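PDB 2D4E: 5-carboxymethyl-2-hydroxymuconate semialdehyde dehydrogenase, which probably catalyses the NAD-dependent oxidation of 5-carboxymethyl-2-hydroxymuconate semialdehyde to its carboxylic acid, as a member of the aldehyde dehydrogenase family. Local coordinates for residues Val166-Pro171 against Val193-Ala198; Pro197-Pro202 against Gln226-Glu231. All coordinates share one frame; numbering follows the deposited sequence.

Interaction 1 of 2, residues Val166-Pro171 against Val193-Ala198. With NAD (nicotinamide-adenine-dinucleotide), chain K.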
loop_
_atom_site.group_PDB
_atom_site.type_symbol
_atom_site.label_atom_id
_atom_site.label_comp_id
_atom_site.label_asym_id
_atom_site.label_seq_id
_atom_site.Cartn_x
_atom_site.Cartn_y
_atom_site.Cartn_z
ATOM N N VAL C 166 11.873 -1.804 -24.224
ATOM C CA VAL C 166 10.513 -1.411 -24.556
ATOM C C VAL C 166 10.398 -0.757 -25.930
ATOM O O VAL C 166 11.102 0.201 -26.235
ATOM C CB VAL C 166 9.949 -0.420 -23.503
ATOM C CG1 VAL C 166 8.461 -0.138 -23.786
ATOM C CG2 VAL C 166 10.131 -0.990 -22.100
ATOM N N GLY C 167 9.508 -1.297 -26.756
ATOM C CA GLY C 167 9.269 -0.739 -28.071
ATOM C C GLY C 167 8.120 0.232 -27.876
ATOM O O GLY C 167 7.013 -0.181 -27.507
ATOM N N ILE C 168 8.385 1.515 -28.109
ATOM C CA ILE C 168 7.391 2.567 -27.918
ATOM C C ILE C 168 6.898 3.102 -29.262
ATOM O O ILE C 168 7.650 3.732 -30.008
ATOM C CB ILE C 168 8.012 3.707 -27.049
ATOM C CG1 ILE C 168 8.468 3.116 -25.710
ATOM C CG2 ILE C 168 7.015 4.844 -26.825
ATOM C CD1 ILE C 168 9.186 4.087 -24.786
ATOM N N ILE C 169 5.631 2.825 -29.568
ATOM C CA ILE C 169 5.011 3.244 -30.828
ATOM C C ILE C 169 3.947 4.315 -30.539
ATOM O O ILE C 169 2.936 4.048 -29.887
ATOM C CB ILE C 169 4.400 2.017 -31.536
ATOM C CG1 ILE C 169 5.471 0.928 -31.673
ATOM C CG2 ILE C 169 3.894 2.391 -32.897
ATOM C CD1 ILE C 169 4.973 -0.373 -32.265
ATOM N N THR C 170 4.183 5.525 -31.042
ATOM C CA THR C 170 3.309 6.667 -30.773
ATOM C C THR C 170 2.543 7.286 -31.944
ATOM O O THR C 170 2.890 7.080 -33.103
ATOM C CB THR C 170 4.135 7.755 -30.093
ATOM O OG1 THR C 170 5.333 7.975 -30.852
ATOM C CG2 THR C 170 4.524 7.316 -28.688
ATOM N N PRO C 171 1.489 8.071 -31.640
ATOM C CA PRO C 171 0.629 8.745 -32.621
ATOM C C PRO C 171 1.141 10.099 -33.097
ATOM O O PRO C 171 2.052 10.678 -32.503
ATOM C CB PRO C 171 -0.697 8.853 -31.882
ATOM C CG PRO C 171 -0.245 9.153 -30.490
ATOM C CD PRO C 171 0.925 8.204 -30.281
ATOM N N VAL C 193 15.200 1.531 -24.543
ATOM C CA VAL C 193 14.117 1.915 -25.436
ATOM C C VAL C 193 14.382 2.003 -26.939
ATOM O O VAL C 193 15.484 2.324 -27.381
ATOM C CB VAL C 193 13.576 3.292 -24.980
ATOM C CG1 VAL C 193 12.512 3.800 -25.939
ATOM C CG2 VAL C 193 13.047 3.188 -23.553
ATOM N N VAL C 194 13.342 1.704 -27.710
ATOM C CA VAL C 194 13.371 1.830 -29.158
ATOM C C VAL C 194 12.056 2.526 -29.509
ATOM O O VAL C 194 10.982 1.925 -29.427
ATOM C CB VAL C 194 13.421 0.474 -29.898
ATOM C CG1 VAL C 194 13.320 0.723 -31.399
ATOM C CG2 VAL C 194 14.719 -0.267 -29.583
ATOM N N LEU C 195 12.143 3.796 -29.882
ATOM C CA LEU C 195 10.966 4.583 -30.237
ATOM C C LEU C 195 10.669 4.564 -31.737
ATOM O O LEU C 195 11.578 4.701 -32.560
ATOM C CB LEU C 195 11.161 6.030 -29.774
ATOM C CG LEU C 195 10.137 7.082 -30.205
ATOM C CD1 LEU C 195 8.802 6.814 -29.525
ATOM C CD2 LEU C 195 10.646 8.467 -29.842
ATOM N N LYS C 196 9.395 4.381 -32.082
ATOM C CA LYS C 196 8.949 4.378 -33.480
ATOM C C LYS C 196 7.773 5.356 -33.515
ATOM O O LYS C 196 6.630 4.980 -33.267
ATOM C CB LYS C 196 8.482 2.977 -33.912
ATOM C CG LYS C 196 8.700 2.663 -35.393
ATOM C CD LYS C 196 8.072 3.708 -36.331
ATOM C CE LYS C 196 6.546 3.648 -36.315
ATOM N NZ LYS C 196 5.908 4.746 -37.105
ATOM N N PRO C 197 8.049 6.634 -33.812
ATOM C CA PRO C 197 7.026 7.685 -33.869
ATOM C C PRO C 197 6.167 7.723 -35.127
ATOM O O PRO C 197 6.566 7.244 -36.189
ATOM C CB PRO C 197 7.850 8.951 -33.710
ATOM C CG PRO C 197 9.078 8.613 -34.518
ATOM C CD PRO C 197 9.390 7.193 -34.067
ATOM N N ALA C 198 4.981 8.314 -34.993
ATOM C CA ALA C 198 4.046 8.446 -36.110
ATOM C C ALA C 198 4.747 9.095 -37.298
ATOM O O ALA C 198 5.483 10.069 -37.134
ATOM C CB ALA C 198 2.852 9.286 -35.692
HETATM P PA NAD K . -2.200 4.878 -35.635
HETATM O O1A NAD K . -2.293 4.464 -37.031
HETATM O O2A NAD K . -2.594 3.801 -34.710
HETATM O O5B NAD K . -0.712 5.344 -35.186
HETATM C C5B NAD K . -0.057 4.994 -33.922
HETATM C C4B NAD K . 1.277 4.358 -34.248
HETATM O O4B NAD K . 0.932 3.071 -34.807
HETATM C C3B NAD K . 2.085 5.069 -35.370
HETATM O O3B NAD K . 3.421 5.376 -34.918
HETATM C C2B NAD K . 2.027 4.051 -36.521
HETATM O O2B NAD K . 3.192 4.091 -37.376
HETATM C C1B NAD K . 1.867 2.746 -35.769
HETATM N N9A NAD K . 1.307 1.693 -36.596
HETATM C C8A NAD K . 0.294 1.757 -37.535
HETATM N N7A NAD K . 0.026 0.570 -38.128
HETATM C C5A NAD K . 0.934 -0.291 -37.512
HETATM C C6A NAD K . 1.184 -1.705 -37.681
HETATM N N6A NAD K . 0.510 -2.467 -38.547
HETATM N N1A NAD K . 2.181 -2.255 -36.889
HETATM C C2A NAD K . 2.881 -1.455 -35.991
HETATM N N3A NAD K . 2.723 -0.157 -35.771
HETATM C C4A NAD K . 1.733 0.380 -36.560
HETATM O O3 NAD K . -3.064 6.120 -35.475
HETATM P PN NAD K . -2.906 7.652 -35.097
HETATM O O1N NAD K . -3.538 8.399 -36.204
HETATM O O2N NAD K . -1.486 7.944 -34.838
HETATM O O5D NAD K . -3.871 7.539 -33.891
HETATM C C5D NAD K . -4.617 8.563 -33.279
HETATM C C4D NAD K . -5.311 7.672 -32.298
HETATM O O4D NAD K . -4.549 7.502 -31.083
HETATM C C3D NAD K . -6.745 8.034 -31.936
HETATM O O3D NAD K . -7.650 6.918 -32.055
HETATM C C2D NAD K . -6.566 8.548 -30.509
HETATM O O2D NAD K . -7.794 8.420 -29.762
HETATM C C1D NAD K . -5.429 7.682 -30.015
HETATM N N1N NAD K . -4.724 8.250 -28.853
HETATM C C2N NAD K . -5.020 7.589 -27.670
HETATM C C3N NAD K . -4.405 8.076 -26.526
HETATM C C7N NAD K . -4.661 7.457 -25.160
HETATM O O7N NAD K . -4.086 7.927 -24.195
HETATM N N7N NAD K . -5.510 6.422 -25.036
HETATM C C4N NAD K . -3.495 9.230 -26.573
HETATM C C5N NAD K . -3.288 9.803 -27.861
HETATM C C6N NAD K . -3.858 9.377 -29.030
HETATM O O HOH W 1 4.534 9.993 -32.387
#

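Interaction 2 of 2, residues Pro197-Pro202 against Gln226-Glu231. With NA (sodium ion), chain I; NAD (nicotinamide-adenine-dinucleotide), chain K.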
loop_
_atom_site.group_PDB
_atom_site.type_symbol
_atom_site.label_atom_id
_atom_site.label_comp_id
_atom_site.label_asym_id
_atom_site.label_seq_id
_atom_site.Cartn_x
_atom_site.Cartn_y
_atom_site.Cartn_z
ATOM N N PRO C 197 8.049 6.634 -33.812
ATOM C CA PRO C 197 7.026 7.685 -33.869
ATOM C C PRO C 197 6.167 7.723 -35.127
ATOM O O PRO C 197 6.566 7.244 -36.189
ATOM C CB PRO C 197 7.850 8.951 -33.710
ATOM C CG PRO C 197 9.078 8.613 -34.518
ATOM C CD PRO C 197 9.390 7.193 -34.067
ATOM N N ALA C 198 4.981 8.314 -34.993
ATOM C CA ALA C 198 4.046 8.446 -36.110
ATOM C C ALA C 198 4.747 9.095 -37.298
ATOM O O ALA C 198 5.483 10.069 -37.134
ATOM C CB ALA C 198 2.852 9.286 -35.692
ATOM N N GLU C 199 4.513 8.563 -38.494
ATOM C CA GLU C 199 5.149 9.096 -39.691
ATOM C C GLU C 199 4.670 10.480 -40.140
ATOM O O GLU C 199 5.383 11.171 -40.871
ATOM C CB GLU C 199 5.028 8.092 -40.853
ATOM C CG GLU C 199 3.619 7.571 -41.167
ATOM C CD GLU C 199 3.248 6.303 -40.395
ATOM O OE1 GLU C 199 2.589 5.416 -40.987
ATOM O OE2 GLU C 199 3.599 6.193 -39.199
ATOM N N TRP C 200 3.484 10.896 -39.703
ATOM C CA TRP C 200 2.963 12.207 -40.094
ATOM C C TRP C 200 3.553 13.411 -39.345
ATOM O O TRP C 200 3.235 14.556 -39.675
ATOM C CB TRP C 200 1.432 12.233 -39.981
ATOM C CG TRP C 200 0.736 11.616 -41.150
ATOM C CD1 TRP C 200 1.290 11.289 -42.357
ATOM C CD2 TRP C 200 -0.661 11.304 -41.255
ATOM N NE1 TRP C 200 0.328 10.795 -43.205
ATOM C CE2 TRP C 200 -0.879 10.793 -42.556
ATOM C CE3 TRP C 200 -1.750 11.406 -40.377
ATOM C CZ2 TRP C 200 -2.143 10.385 -43.001
ATOM C CZ3 TRP C 200 -3.014 10.998 -40.822
ATOM C CH2 TRP C 200 -3.194 10.493 -42.122
ATOM N N SER C 201 4.409 13.159 -38.353
ATOM C CA SER C 201 5.054 14.231 -37.571
ATOM C C SER C 201 6.302 13.661 -36.880
ATOM O O SER C 201 6.421 13.671 -35.655
ATOM C CB SER C 201 4.080 14.780 -36.523
ATOM O OG SER C 201 3.623 13.750 -35.659
ATOM N N PRO C 202 7.271 13.197 -37.675
ATOM C CA PRO C 202 8.535 12.593 -37.242
ATOM C C PRO C 202 9.632 13.470 -36.653
ATOM O O PRO C 202 10.438 13.001 -35.851
ATOM C CB PRO C 202 9.012 11.909 -38.510
ATOM C CG PRO C 202 8.670 12.947 -39.543
ATOM C CD PRO C 202 7.275 13.415 -39.135
ATOM N N GLN C 226 12.712 5.918 -37.520
ATOM C CA GLN C 226 11.636 6.617 -38.210
ATOM C C GLN C 226 11.082 5.691 -39.282
ATOM O O GLN C 226 11.806 4.848 -39.817
ATOM C CB GLN C 226 12.167 7.894 -38.865
ATOM C CG GLN C 226 12.735 8.906 -37.897
ATOM C CD GLN C 226 11.662 9.739 -37.223
ATOM O OE1 GLN C 226 10.475 9.421 -37.294
ATOM N NE2 GLN C 226 12.078 10.808 -36.556
ATOM N N GLY C 227 9.802 5.837 -39.603
ATOM C CA GLY C 227 9.233 4.984 -40.630
ATOM C C GLY C 227 7.748 4.725 -40.510
ATOM O O GLY C 227 7.113 5.094 -39.520
ATOM N N PHE C 228 7.202 4.069 -41.528
ATOM C CA PHE C 228 5.781 3.753 -41.589
ATOM C C PHE C 228 5.382 2.651 -40.615
ATOM O O PHE C 228 6.193 1.797 -40.258
ATOM C CB PHE C 228 5.415 3.341 -43.019
ATOM C CG PHE C 228 5.690 4.404 -44.045
ATOM C CD1 PHE C 228 6.108 4.059 -45.327
ATOM C CD2 PHE C 228 5.518 5.754 -43.739
ATOM C CE1 PHE C 228 6.353 5.044 -46.293
ATOM C CE2 PHE C 228 5.757 6.743 -44.694
ATOM C CZ PHE C 228 6.176 6.388 -45.975
ATOM N N GLY C 229 4.121 2.673 -40.196
ATOM C CA GLY C 229 3.622 1.673 -39.267
ATOM C C GLY C 229 3.762 0.243 -39.760
ATOM O O GLY C 229 4.207 -0.639 -39.017
ATOM N N GLU C 230 3.384 0.010 -41.014
ATOM C CA GLU C 230 3.460 -1.322 -41.600
ATOM C C GLU C 230 4.891 -1.778 -41.862
ATOM O O GLU C 230 5.138 -2.960 -42.078
ATOM C CB GLU C 230 2.654 -1.374 -42.899
ATOM C CG GLU C 230 1.167 -1.579 -42.696
ATOM C CD GLU C 230 0.373 -1.451 -43.986
ATOM O OE1 GLU C 230 0.831 -1.964 -45.035
ATOM O OE2 GLU C 230 -0.718 -0.842 -43.950
ATOM N N GLU C 231 5.835 -0.846 -41.836
ATOM C CA GLU C 231 7.229 -1.196 -42.076
ATOM C C GLU C 231 8.028 -1.214 -40.774
ATOM O O GLU C 231 8.196 -2.265 -40.165
ATOM C CB GLU C 231 7.844 -0.228 -43.098
ATOM C CG GLU C 231 7.152 -0.303 -44.465
ATOM C CD GLU C 231 7.723 0.641 -45.519
ATOM O OE1 GLU C 231 7.196 0.626 -46.651
ATOM O OE2 GLU C 231 8.684 1.395 -45.233
HETATM NA NA NA I . 3.743 16.848 -40.534
HETATM P PA NAD K . -2.200 4.878 -35.635
HETATM O O1A NAD K . -2.293 4.464 -37.031
HETATM O O2A NAD K . -2.594 3.801 -34.710
HETATM O O5B NAD K . -0.712 5.344 -35.186
HETATM C C5B NAD K . -0.057 4.994 -33.922
HETATM C C4B NAD K . 1.277 4.358 -34.248
HETATM O O4B NAD K . 0.932 3.071 -34.807
HETATM C C3B NAD K . 2.085 5.069 -35.370
HETATM O O3B NAD K . 3.421 5.376 -34.918
HETATM C C2B NAD K . 2.027 4.051 -36.521
HETATM O O2B NAD K . 3.192 4.091 -37.376
HETATM C C1B NAD K . 1.867 2.746 -35.769
HETATM N N9A NAD K . 1.307 1.693 -36.596
HETATM C C8A NAD K . 0.294 1.757 -37.535
HETATM N N7A NAD K . 0.026 0.570 -38.128
HETATM C C5A NAD K . 0.934 -0.291 -37.512
HETATM C C6A NAD K . 1.184 -1.705 -37.681
HETATM N N6A NAD K . 0.510 -2.467 -38.547
HETATM N N1A NAD K . 2.181 -2.255 -36.889
HETATM C C2A NAD K . 2.881 -1.455 -35.991
HETATM N N3A NAD K . 2.723 -0.157 -35.771
HETATM C C4A NAD K . 1.733 0.380 -36.560
HETATM O O3 NAD K . -3.064 6.120 -35.475
HETATM P PN NAD K . -2.906 7.652 -35.097
HETATM O O1N NAD K . -3.538 8.399 -36.204
HETATM O O2N NAD K . -1.486 7.944 -34.838
HETATM O O5D NAD K . -3.871 7.539 -33.891
HETATM C C5D NAD K . -4.617 8.563 -33.279
HETATM C C4D NAD K . -5.311 7.672 -32.298
HETATM O O4D NAD K . -4.549 7.502 -31.083
HETATM C C3D NAD K . -6.745 8.034 -31.936
HETATM O O3D NAD K . -7.650 6.918 -32.055
HETATM C C2D NAD K . -6.566 8.548 -30.509
HETATM O O2D NAD K . -7.794 8.420 -29.762
HETATM C C1D NAD K . -5.429 7.682 -30.015
HETATM N N1N NAD K . -4.724 8.250 -28.853
HETATM C C2N NAD K . -5.020 7.589 -27.670
HETATM C C3N NAD K . -4.405 8.076 -26.526
HETATM C C7N NAD K . -4.661 7.457 -25.160
HETATM O O7N NAD K . -4.086 7.927 -24.195
HETATM N N7N NAD K . -5.510 6.422 -25.036
HETATM C C4N NAD K . -3.495 9.230 -26.573
HETATM C C5N NAD K . -3.288 9.803 -27.861
HETATM C C6N NAD K . -3.858 9.377 -29.030
HETATM O O HOH W 2 8.357 7.960 -38.468
HETATM O O HOH W 3 1.740 15.922 -41.631
#

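Interaction 1 of 2, residues Val166-Pro171 against Val193-Ala198
Ile168 meets Val193 and Leu195 with its two branches spread apart. CG1 stands anti to the carbonyl carbon (chi1 -58°) and the chain runs on extended (chi2 176°). This carries Ile168 CD1 to Val193 CG1 at 3.5 Å. The other branch, CG2, is anti to the backbone N and meets Leu195 CD1 at 3.8 Å. All three side chains lie on one face of the sheet. Arg182 and Ile183 of helix 175-188 also pack on Ile168 there.

The backbones form a parallel ladder. Val194 N donates to Val166 O, and Ile168 N to Val194 O. Lys196 N then reaches Ile168 O at 2.8 Å in a nearly straight bond (N-H...O 170°). The last rung, Thr170 N to Lys196 O, is weak. Strand 166-169, helix 175-188 and strand 193-196 make a beta-alpha-beta unit of the Rossmann-like NAD-binding domain. As is usual for such folds, the cofactor lies at the C-terminal ends of the strands.

Here Thr170 O accepts a short hydrogen bond from the ribose hydroxyl O3B of NAD at 2.5 Å. Lys196 lies on the other sheet face. Its chain bends at chi2 and chi3, which curls the ammonium group round to the carbonyl of the next residue and the NAD ribose. Lys196 NZ bonds NAD O2B at 2.8 Å and Pro197 O at 2.7 Å, and it bonds NAD O3B weakly. Gly227 O is a further partner, so two backbone carbonyls and the ribose hydroxyls surround this ammonium group. Ile169 CG2 packs on the ribose carbon C1B of NAD at 3.5 Å. Where the strands end, one water bridges the two segments. It bonds Thr170 OG1, donates to Pro171 O and accepts from Ala198 N at 3.1 Å.

Interaction 2 of 2, residues Pro197-Pro202 against Gln226-Glu231
Gln226 NE2 donates to Pro202 O at 2.8 Å, arriving from above the carbonyl plane. The same NE2 is also hydrogen-bonded to Thr206 OG1, so two oxygens fix the rotation of the amide. The Gln226 chain is bent at chi2, which folds the amide in against the two prolines. Gln226 OE1 rests on Pro202 CB at 3.1 Å and on Pro197 CG at 3.2 Å. A water sits beside this group. It accepts from Gly227 N at 2.8 Å and has both Pro197 O and Gln226 OE1 within bonding distance.

Glu199 carries the other half of the contact. Its CG lies between the backbone N and the carbonyl carbon (chi1 52°), which swings the carboxylate over to the start of helix 229-238. Gly229 N donates to Glu199 OE1 at 3.2 Å, from 45° out of the carboxylate plane. The helix start would probably stabilise the negative charge. Glu199 OE2 accepts a hydrogen bond from the ribose hydroxyl O2B of NAD at 2.8 Å. Nearer the backbone, Glu199 CG and CB touch the edge of the Phe228 ring at CD2. An alanine at Glu199 would probably leave NAD O2B and Gly229 N without these acceptors and open a gap where CG met the Phe228 edge.

Gly229, at the start of helix 229-238, packs against the adenosine part of the cofactor, where a CB would clash with NAD C8A. Nearby, Trp200 O binds a sodium ion at 2.5 Å, together with Ser46, Leu47 and Asp113. The loop 197-202 joins strand 193-196 to helix 203-214, whose Ala205 meets both Pro197 and Gln226, while Pro202 packs on Ser46 of strand 43-48 and Asp113 of helix 103-114.

How the interactions relate
From the N terminus, interaction 1 comes first and closes a loop that holds helix 175-188. Its second segment ends at Ala198. Interaction 2 starts at Pro197, so the two share Pro197 and Ala198. It closes the next loop, which contains helix 203-214 and strand 222-224. The loops follow one another along the chain; neither encloses nor crosses the other. Interaction 1 pairs two inner strands of the parallel sheet. Interaction 2 ties the loop beyond one of them to the start of helix 229-238. Lys196 of the first probably hydrogen-bonds Gly227 O of the second. Both contacts border the adenosine ribose of NAD.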